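Local coordinates for VP1 (New Jersey polyomavirus-2013, PDB 6Y5Y), which forms the pentameric building blocks of a polyomavirus capsid and binds the sialylated glycan 3'-sialyllactose, consistent with a role in attachment to host cells, at residues V81-Y86 with P217-S222; Q85-R90 with V274-I279. All coordinates share one frame; numbering follows the deposited sequence.

Overall arrangement
The two contacts start from one run of chain, sharing Gln85 and Tyr86; their centres lie about 10 Å apart. Interaction 2 lies in the antiparallel jelly-roll core sheet of the VP1 coat protein, and interaction 1 beside it. Residues 81-86, in the loop between strands 28-45 and 87-92, lead into the latter. Interaction 1 packs that lead-in on segment 217-222, a turn running into strand 221-223 of the small three-stranded sheet; interaction 2 pairs the following strand with strand 271-284. They touch where Ile279 CD1 meets Pro84 and Val218. Thus one short run joins core sheet and small sheet, while the side chain of Gln82, near its start, lies about 5 Å from the bound sialic acid.

Interaction 1: residues V81-Y86 with P217-S222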
ATOM      1  N   VAL D  81     -26.926 -19.861  -5.177  1.00 24.14           N
ATOM      2  CA  VAL D  81     -26.504 -18.962  -6.244  1.00 23.60           C
ATOM      3  C   VAL D  81     -26.129 -17.581  -5.732  1.00 20.42           C
ATOM      4  O   VAL D  81     -25.540 -16.786  -6.482  1.00 20.79           O
ATOM      5  CB  VAL D  81     -27.606 -18.855  -7.319  1.00 22.11           C
ATOM      6  CG1 VAL D  81     -27.690 -20.156  -8.109  1.00 23.40           C
ATOM      7  CG2 VAL D  81     -28.949 -18.526  -6.677  1.00 23.06           C
ATOM      8  N   GLN D  82     -26.458 -17.265  -4.478  1.00 19.04           N
ATOM      9  CA  GLN D  82     -26.108 -15.986  -3.876  1.00 17.72           C
ATOM     10  C   GLN D  82     -24.806 -16.034  -3.075  1.00 19.42           C
ATOM     11  O   GLN D  82     -24.458 -15.034  -2.443  1.00 19.71           O
ATOM     12  CB  GLN D  82     -27.227 -15.506  -2.951  1.00 21.96           C
ATOM     13  CG  GLN D  82     -28.564 -15.225  -3.637  1.00 23.00           C
ATOM     14  CD  GLN D  82     -29.634 -14.869  -2.626  1.00 20.21           C
ATOM     15  OE1 GLN D  82     -30.132 -15.733  -1.905  1.00 25.48           O
ATOM     16  NE2 GLN D  82     -29.957 -13.587  -2.534  1.00 18.53           N
ATOM     17  N   MET D  83     -24.109 -17.166  -3.063  1.00 21.73           N
ATOM     18  CA  MET D  83     -22.968 -17.382  -2.172  1.00 20.69           C
ATOM     19  C   MET D  83     -21.783 -17.901  -2.979  1.00 17.93           C
ATOM     20  O   MET D  83     -21.744 -19.092  -3.334  1.00 17.68           O
ATOM     21  CB  MET D  83     -23.324 -18.359  -1.050  1.00 18.28           C
ATOM     22  CG  MET D  83     -24.612 -18.021  -0.285  1.00 20.08           C
ATOM     23  SD  MET D  83     -25.122 -19.290   0.904  1.00 20.21           S
ATOM     24  CE  MET D  83     -23.796 -19.186   2.130  1.00 18.45           C
ATOM     25  N   PRO D  84     -20.796 -17.054  -3.281  1.00 19.78           N
ATOM     26  CA  PRO D  84     -19.635 -17.535  -4.046  1.00 19.02           C
ATOM     27  C   PRO D  84     -18.959 -18.709  -3.349  1.00 16.92           C
ATOM     28  O   PRO D  84     -18.914 -18.775  -2.121  1.00 21.18           O
ATOM     29  CB  PRO D  84     -18.720 -16.305  -4.112  1.00 19.56           C
ATOM     30  CG  PRO D  84     -19.678 -15.146  -4.031  1.00 17.15           C
ATOM     31  CD  PRO D  84     -20.780 -15.592  -3.100  1.00 20.34           C
ATOM     32  N   GLN D  85     -18.454 -19.648  -4.154  1.00 16.64           N
ATOM     33  CA  GLN D  85     -17.913 -20.907  -3.668  1.00 19.34           C
ATOM     34  C   GLN D  85     -16.488 -21.094  -4.167  1.00 18.69           C
ATOM     35  O   GLN D  85     -16.054 -20.453  -5.127  1.00 20.24           O
ATOM     36  CB  GLN D  85     -18.774 -22.097  -4.122  1.00 15.92           C
ATOM     37  CG  GLN D  85     -20.233 -21.981  -3.677  1.00 16.21           C
ATOM     38  CD  GLN D  85     -21.222 -22.083  -4.840  1.00 18.30           C
ATOM     39  OE1 GLN D  85     -20.949 -22.725  -5.852  1.00 19.56           O
ATOM     40  NE2 GLN D  85     -22.379 -21.454  -4.686  1.00 18.63           N
ATOM     41  N   TYR D  86     -15.771 -22.006  -3.514  1.00 17.91           N
ATOM     42  CA  TYR D  86     -14.455 -22.408  -3.993  1.00 16.86           C
ATOM     43  C   TYR D  86     -14.576 -23.222  -5.274  1.00 18.89           C
ATOM     44  O   TYR D  86     -15.480 -24.051  -5.423  1.00 19.23           O
ATOM     45  CB  TYR D  86     -13.722 -23.234  -2.929  1.00 18.20           C
ATOM     46  CG  TYR D  86     -13.347 -22.416  -1.717  1.00 19.08           C
ATOM     47  CD1 TYR D  86     -12.206 -21.613  -1.720  1.00 17.04           C
ATOM     48  CD2 TYR D  86     -14.144 -22.420  -0.584  1.00 19.43           C
ATOM     49  CE1 TYR D  86     -11.868 -20.840  -0.618  1.00 20.74           C
ATOM     50  CE2 TYR D  86     -13.821 -21.658   0.519  1.00 19.52           C
ATOM     51  CZ  TYR D  86     -12.677 -20.869   0.497  1.00 18.07           C
ATOM     52  OH  TYR D  86     -12.375 -20.106   1.603  1.00 15.30           O
ATOM     53  N   PRO D 217     -19.336 -22.554   0.202  1.00 16.91           N
ATOM     54  CA  PRO D 217     -19.292 -21.088   0.084  1.00 15.60           C
ATOM     55  C   PRO D 217     -18.116 -20.486   0.845  1.00 19.16           C
ATOM     56  O   PRO D 217     -17.786 -20.908   1.957  1.00 17.71           O
ATOM     57  CB  PRO D 217     -20.628 -20.638   0.688  1.00 21.12           C
ATOM     58  CG  PRO D 217     -21.540 -21.857   0.536  1.00 19.64           C
ATOM     59  CD  PRO D 217     -20.622 -23.034   0.750  1.00 20.50           C
ATOM     60  N   VAL D 218     -17.506 -19.464   0.248  1.00 16.98           N
ATOM     61  CA  VAL D 218     -16.346 -18.842   0.886  1.00 19.31           C
ATOM     62  C   VAL D 218     -16.755 -18.094   2.151  1.00 18.40           C
ATOM     63  O   VAL D 218     -15.947 -17.950   3.077  1.00 16.10           O
ATOM     64  CB  VAL D 218     -15.593 -17.913  -0.092  1.00 21.11           C
ATOM     65  CG1 VAL D 218     -15.294 -18.617  -1.398  1.00 18.28           C
ATOM     66  CG2 VAL D 218     -16.368 -16.669  -0.341  1.00 20.62           C
ATOM     67  N   GLU D 219     -18.008 -17.625   2.237  1.00 19.69           N
ATOM     68  CA  GLU D 219     -18.411 -16.912   3.446  1.00 15.80           C
ATOM     69  C   GLU D 219     -18.617 -17.840   4.640  1.00 13.99           C
ATOM     70  O   GLU D 219     -18.796 -17.349   5.759  1.00 18.71           O
ATOM     71  CB  GLU D 219     -19.676 -16.092   3.178  1.00 17.91           C
ATOM     72  CG  GLU D 219     -20.936 -16.925   2.965  1.00 18.91           C
ATOM     73  CD  GLU D 219     -22.046 -16.109   2.303  1.00 17.68           C
ATOM     74  OE1 GLU D 219     -22.025 -15.980   1.063  1.00 20.69           O
ATOM     75  OE2 GLU D 219     -22.911 -15.575   3.029  1.00 17.54           O
ATOM     76  N   GLU D 220     -18.572 -19.153   4.436  1.00 17.27           N
ATOM     77  CA  GLU D 220     -18.725 -20.119   5.517  1.00 15.84           C
ATOM     78  C   GLU D 220     -17.514 -21.018   5.736  1.00 17.39           C
ATOM     79  O   GLU D 220     -17.455 -21.688   6.773  1.00 16.70           O
ATOM     80  CB  GLU D 220     -19.943 -21.026   5.257  1.00 17.63           C
ATOM     81  CG  GLU D 220     -21.291 -20.320   5.392  1.00 20.01           C
ATOM     82  CD  GLU D 220     -22.449 -21.227   4.978  1.00 18.13           C
ATOM     83  OE1 GLU D 220     -22.472 -21.668   3.811  1.00 21.73           O
ATOM     84  OE2 GLU D 220     -23.306 -21.517   5.833  1.00 20.20           O
ATOM     85  N   TRP D 221     -16.572 -21.077   4.793  1.00 17.01           N
ATOM     86  CA  TRP D 221     -15.480 -22.045   4.836  1.00 19.96           C
ATOM     87  C   TRP D 221     -14.164 -21.352   4.519  1.00 17.09           C
ATOM     88  O   TRP D 221     -14.072 -20.612   3.534  1.00 17.47           O
ATOM     89  CB  TRP D 221     -15.701 -23.201   3.844  1.00 15.94           C
ATOM     90  CG  TRP D 221     -16.955 -24.018   4.088  1.00 17.93           C
ATOM     91  CD1 TRP D 221     -18.152 -23.908   3.425  1.00 22.45           C
ATOM     92  CD2 TRP D 221     -17.131 -25.060   5.060  1.00 17.78           C
ATOM     93  NE1 TRP D 221     -19.052 -24.823   3.921  1.00 22.33           N
ATOM     94  CE2 TRP D 221     -18.454 -25.538   4.927  1.00 18.61           C
ATOM     95  CE3 TRP D 221     -16.297 -25.635   6.029  1.00 19.60           C
ATOM     96  CZ2 TRP D 221     -18.963 -26.563   5.726  1.00 17.46           C
ATOM     97  CZ3 TRP D 221     -16.803 -26.654   6.821  1.00 18.40           C
ATOM     98  CH2 TRP D 221     -18.124 -27.111   6.661  1.00 22.97           C
ATOM     99  N   SER D 222     -13.155 -21.593   5.352  1.00 17.72           N
ATOM    100  CA  SER D 222     -11.774 -21.185   5.128  1.00 17.65           C
ATOM    101  C   SER D 222     -10.865 -22.400   5.096  1.00 17.52           C
ATOM    102  O   SER D 222     -11.171 -23.428   5.714  1.00 14.97           O
ATOM    103  CB  SER D 222     -11.261 -20.241   6.229  1.00 16.47           C
ATOM    104  OG  SER D 222     -12.081 -19.124   6.424  1.00 18.37           O
TER
HETATM  105  O   HOH W   1     -23.821 -14.165   0.325  1.00 18.78           O
HETATM  106  O   HOH W   2     -19.746 -17.316   0.026  1.00 16.47           O
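Pro84 and Tyr86 hold the turn at 217-220 and the start of strand 221-223 where the beta-sandwich of VP1 meets its small three-stranded sheet, and a single beta bridge, Gln85 with Pro217, ties the backbones. Direct packing centres on Val218. Its backbone N donates to Pro84 O (2.8 Å, 163°), and its CG1 sits over the centre of one face of the Tyr86 ring, 3.9 Å from the centroid in a CH-pi contact. At the phenol end of that ring, OH donates to Trp221 O at 2.6 Å; the carbonyl lies at the ring edge, in plane, and Tyr151 OH is a second partner of the hydroxyl. Met83 is packed as well: the bend at its end (chi3 67°) lays CE beside Pro217 CB, 3.8 Å away, and near the carboxylates of Glu219 and Glu220.

Toward Glu219 the segments are joined partly through water. This side chain crosses Met83 at about a right angle; its OE2 is bonded to His127 of a neighbouring subunit, and Glu220 OE1 to His184. One water donates to Gln82 O and Glu219 OE1. Another gives Pro84 O a second grip beside Val218 N, donates to Glu219 OE1 and accepts from Glu219 N at 2.8 Å.

Interaction 2: residues Q85-R90 with V274-I279; sequences QYSCAR and VSCADI
Tyr86 meets Ala277 beside an antiparallel strand pair in the jelly-roll core of VP1, where strand 87-92 runs against strand 271-284 at 167° between the short segment axes. The Tyr86 ring approaches with its CD1 corner, 3.8 Å from Ala277 CB, and Cys276 O lies at the ring edge, near its plane. The tyrosine's backbone joins in through CA, which makes a CA-H...O contact with the same carbonyl.

Ser87 forms a hydrogen-bonded pair with Cys276. Its N donates to Cys276 O at 2.8 Å, nearly along the C=O axis, whereas in the return bond, from Cys276 N to Ser87 O, the donor is tilted 34° from the carbonyl plane. Ser87 CB and Cys276 SG touch at 4.0 Å on the face they share with Ala89 and Val274, which is covered by Leu43 and Leu45 of strand 28-45. The serine hydroxyl, with OG anti to its own carbonyl carbon, is bonded to Glu46 O.

Cys88 and Ser275, the non-hydrogen-bonded pair, bring their CA atoms to 3.9 Å and send their side chains to the other face, where Cys88 CB and Ser275 CB lie 3.7 Å apart. Between the backbones, Cys88 CA makes a CA-H...O contact with Val274 O (3.1 Å). Asp213 OD1 accepts from Cys88 N, which points away from strand 271-284.

Ala89 closes a second hydrogen-bonded pair, with Val274, each residue donating to and accepting from the other. Outside the pair, Leu29 of another subunit of the pentamer packs on Ala89, so the face carrying Ser87 and Ala89 also meets a neighbouring chain. The bond from Val274 N to Ala89 O, 3.0 Å long, is nearly straight at 174°, and beside it Val274 CG2 approaches Ala89 CB to 4.2 Å.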
ATOM      1  N   GLN D  85     -18.454 -19.648  -4.154  1.00 16.64           N
ATOM      2  CA  GLN D  85     -17.913 -20.907  -3.668  1.00 19.34           C
ATOM      3  C   GLN D  85     -16.488 -21.094  -4.167  1.00 18.69           C
ATOM      4  O   GLN D  85     -16.054 -20.453  -5.127  1.00 20.24           O
ATOM      5  CB  GLN D  85     -18.774 -22.097  -4.122  1.00 15.92           C
ATOM      6  CG  GLN D  85     -20.233 -21.981  -3.677  1.00 16.21           C
ATOM      7  CD  GLN D  85     -21.222 -22.083  -4.840  1.00 18.30           C
ATOM      8  OE1 GLN D  85     -20.949 -22.725  -5.852  1.00 19.56           O
ATOM      9  NE2 GLN D  85     -22.379 -21.454  -4.686  1.00 18.63           N
ATOM     10  N   TYR D  86     -15.771 -22.006  -3.514  1.00 17.91           N
ATOM     11  CA  TYR D  86     -14.455 -22.408  -3.993  1.00 16.86           C
ATOM     12  C   TYR D  86     -14.576 -23.222  -5.274  1.00 18.89           C
ATOM     13  O   TYR D  86     -15.480 -24.051  -5.423  1.00 19.23           O
ATOM     14  CB  TYR D  86     -13.722 -23.234  -2.929  1.00 18.20           C
ATOM     15  CG  TYR D  86     -13.347 -22.416  -1.717  1.00 19.08           C
ATOM     16  CD1 TYR D  86     -12.206 -21.613  -1.720  1.00 17.04           C
ATOM     17  CD2 TYR D  86     -14.144 -22.420  -0.584  1.00 19.43           C
ATOM     18  CE1 TYR D  86     -11.868 -20.840  -0.618  1.00 20.74           C
ATOM     19  CE2 TYR D  86     -13.821 -21.658   0.519  1.00 19.52           C
ATOM     20  CZ  TYR D  86     -12.677 -20.869   0.497  1.00 18.07           C
ATOM     21  OH  TYR D  86     -12.375 -20.106   1.603  1.00 15.30           O
ATOM     22  N   SER D  87     -13.656 -22.985  -6.203  1.00 13.74           N
ATOM     23  CA  SER D  87     -13.448 -23.883  -7.329  1.00 18.20           C
ATOM     24  C   SER D  87     -12.417 -24.937  -6.951  1.00 23.85           C
ATOM     25  O   SER D  87     -11.541 -24.686  -6.121  1.00 22.69           O
ATOM     26  CB  SER D  87     -12.981 -23.104  -8.561  1.00 18.96           C
ATOM     27  OG  SER D  87     -13.897 -22.067  -8.872  1.00 22.29           O
ATOM     28  N   CYS D  88     -12.524 -26.124  -7.552  1.00 19.33           N
ATOM     29  CA  CYS D  88     -11.530 -27.157  -7.273  1.00 20.10           C
ATOM     30  C   CYS D  88     -11.579 -28.248  -8.334  1.00 23.66           C
ATOM     31  O   CYS D  88     -12.576 -28.415  -9.041  1.00 23.28           O
ATOM     32  CB  CYS D  88     -11.720 -27.765  -5.876  1.00 22.05           C
ATOM     33  SG  CYS D  88     -13.244 -28.726  -5.619  1.00 23.30           S
ATOM     34  N   ALA D  89     -10.472 -28.986  -8.432  1.00 20.01           N
ATOM     35  CA  ALA D  89     -10.383 -30.113  -9.351  1.00 24.05           C
ATOM     36  C   ALA D  89      -9.304 -31.067  -8.867  1.00 27.86           C
ATOM     37  O   ALA D  89      -8.343 -30.659  -8.212  1.00 21.97           O
ATOM     38  CB  ALA D  89     -10.068 -29.657 -10.780  1.00 27.01           C
ATOM     39  N   ARG D  90      -9.472 -32.339  -9.199  1.00 23.77           N
ATOM     40  CA  ARG D  90      -8.432 -33.341  -9.031  1.00 25.00           C
ATOM     41  C   ARG D  90      -7.905 -33.723 -10.405  1.00 26.77           C
ATOM     42  O   ARG D  90      -8.687 -34.068 -11.296  1.00 25.28           O
ATOM     43  CB  ARG D  90      -8.965 -34.578  -8.306  1.00 28.70           C
ATOM     44  CG  ARG D  90      -7.960 -35.717  -8.207  1.00 26.80           C
ATOM     45  CD  ARG D  90      -8.643 -37.008  -7.752  1.00 27.45           C
ATOM     46  NE  ARG D  90      -7.706 -38.122  -7.609  1.00 24.76           N
ATOM     47  CZ  ARG D  90      -7.234 -38.845  -8.622  1.00 28.62           C
ATOM     48  NH1 ARG D  90      -7.598 -38.569  -9.871  1.00 23.91           N
ATOM     49  NH2 ARG D  90      -6.390 -39.844  -8.388  1.00 30.58           N
ATOM     50  N   VAL D 274      -6.157 -29.078  -6.881  1.00 16.81           N
ATOM     51  CA  VAL D 274      -6.030 -27.636  -7.045  1.00 18.59           C
ATOM     52  C   VAL D 274      -7.368 -26.987  -6.712  1.00 21.63           C
ATOM     53  O   VAL D 274      -8.434 -27.560  -6.950  1.00 24.19           O
ATOM     54  CB  VAL D 274      -5.562 -27.256  -8.470  1.00 20.22           C
ATOM     55  CG1 VAL D 274      -4.163 -27.816  -8.735  1.00 21.00           C
ATOM     56  CG2 VAL D 274      -6.542 -27.753  -9.521  1.00 25.11           C
ATOM     57  N   SER D 275      -7.310 -25.799  -6.122  1.00 18.83           N
ATOM     58  CA  SER D 275      -8.528 -25.089  -5.771  1.00 18.08           C
ATOM     59  C   SER D 275      -8.239 -23.599  -5.693  1.00 19.16           C
ATOM     60  O   SER D 275      -7.084 -23.174  -5.619  1.00 16.84           O
ATOM     61  CB  SER D 275      -9.131 -25.607  -4.460  1.00 19.64           C
ATOM     62  OG  SER D 275      -8.158 -25.852  -3.476  1.00 26.20           O
ATOM     63  N   CYS D 276      -9.309 -22.808  -5.706  1.00 19.46           N
ATOM     64  CA  CYS D 276      -9.140 -21.363  -5.721  1.00 15.23           C
ATOM     65  C   CYS D 276     -10.475 -20.671  -5.529  1.00 18.66           C
ATOM     66  O   CYS D 276     -11.543 -21.286  -5.588  1.00 18.95           O
ATOM     67  CB  CYS D 276      -8.498 -20.886  -7.022  1.00 13.23           C
ATOM     68  SG  CYS D 276      -9.567 -21.117  -8.455  1.00 20.51           S
ATOM     69  N   ALA D 277     -10.388 -19.356  -5.353  1.00 18.60           N
ATOM     70  CA  ALA D 277     -11.558 -18.494  -5.337  1.00 16.25           C
ATOM     71  C   ALA D 277     -11.067 -17.102  -5.662  1.00 20.15           C
ATOM     72  O   ALA D 277     -10.064 -16.653  -5.098  1.00 18.68           O
ATOM     73  CB  ALA D 277     -12.267 -18.518  -3.984  1.00 14.52           C
ATOM     74  N   ASP D 278     -11.750 -16.432  -6.581  1.00 16.07           N
ATOM     75  CA  ASP D 278     -11.297 -15.122  -7.031  1.00 15.00           C
ATOM     76  C   ASP D 278     -12.507 -14.206  -7.196  1.00 17.58           C
ATOM     77  O   ASP D 278     -12.964 -13.951  -8.313  1.00 20.78           O
ATOM     78  CB  ASP D 278     -10.488 -15.260  -8.320  1.00 17.28           C
ATOM     79  CG  ASP D 278      -9.140 -15.901  -8.074  1.00 18.68           C
ATOM     80  OD1 ASP D 278      -8.264 -15.219  -7.495  1.00 18.36           O
ATOM     81  OD2 ASP D 278      -8.971 -17.092  -8.430  1.00 15.76           O
ATOM     82  N   ILE D 279     -13.014 -13.703  -6.069  1.00 17.35           N
ATOM     83  CA  ILE D 279     -13.990 -12.616  -6.091  1.00 18.12           C
ATOM     84  C   ILE D 279     -13.246 -11.332  -6.417  1.00 21.20           C
ATOM     85  O   ILE D 279     -12.386 -10.892  -5.644  1.00 17.33           O
ATOM     86  CB  ILE D 279     -14.729 -12.487  -4.748  1.00 15.56           C
ATOM     87  CG1 ILE D 279     -15.426 -13.787  -4.355  1.00 19.74           C
ATOM     88  CG2 ILE D 279     -15.734 -11.329  -4.791  1.00 14.48           C
ATOM     89  CD1 ILE D 279     -16.002 -13.759  -2.948  1.00 17.63           C
TER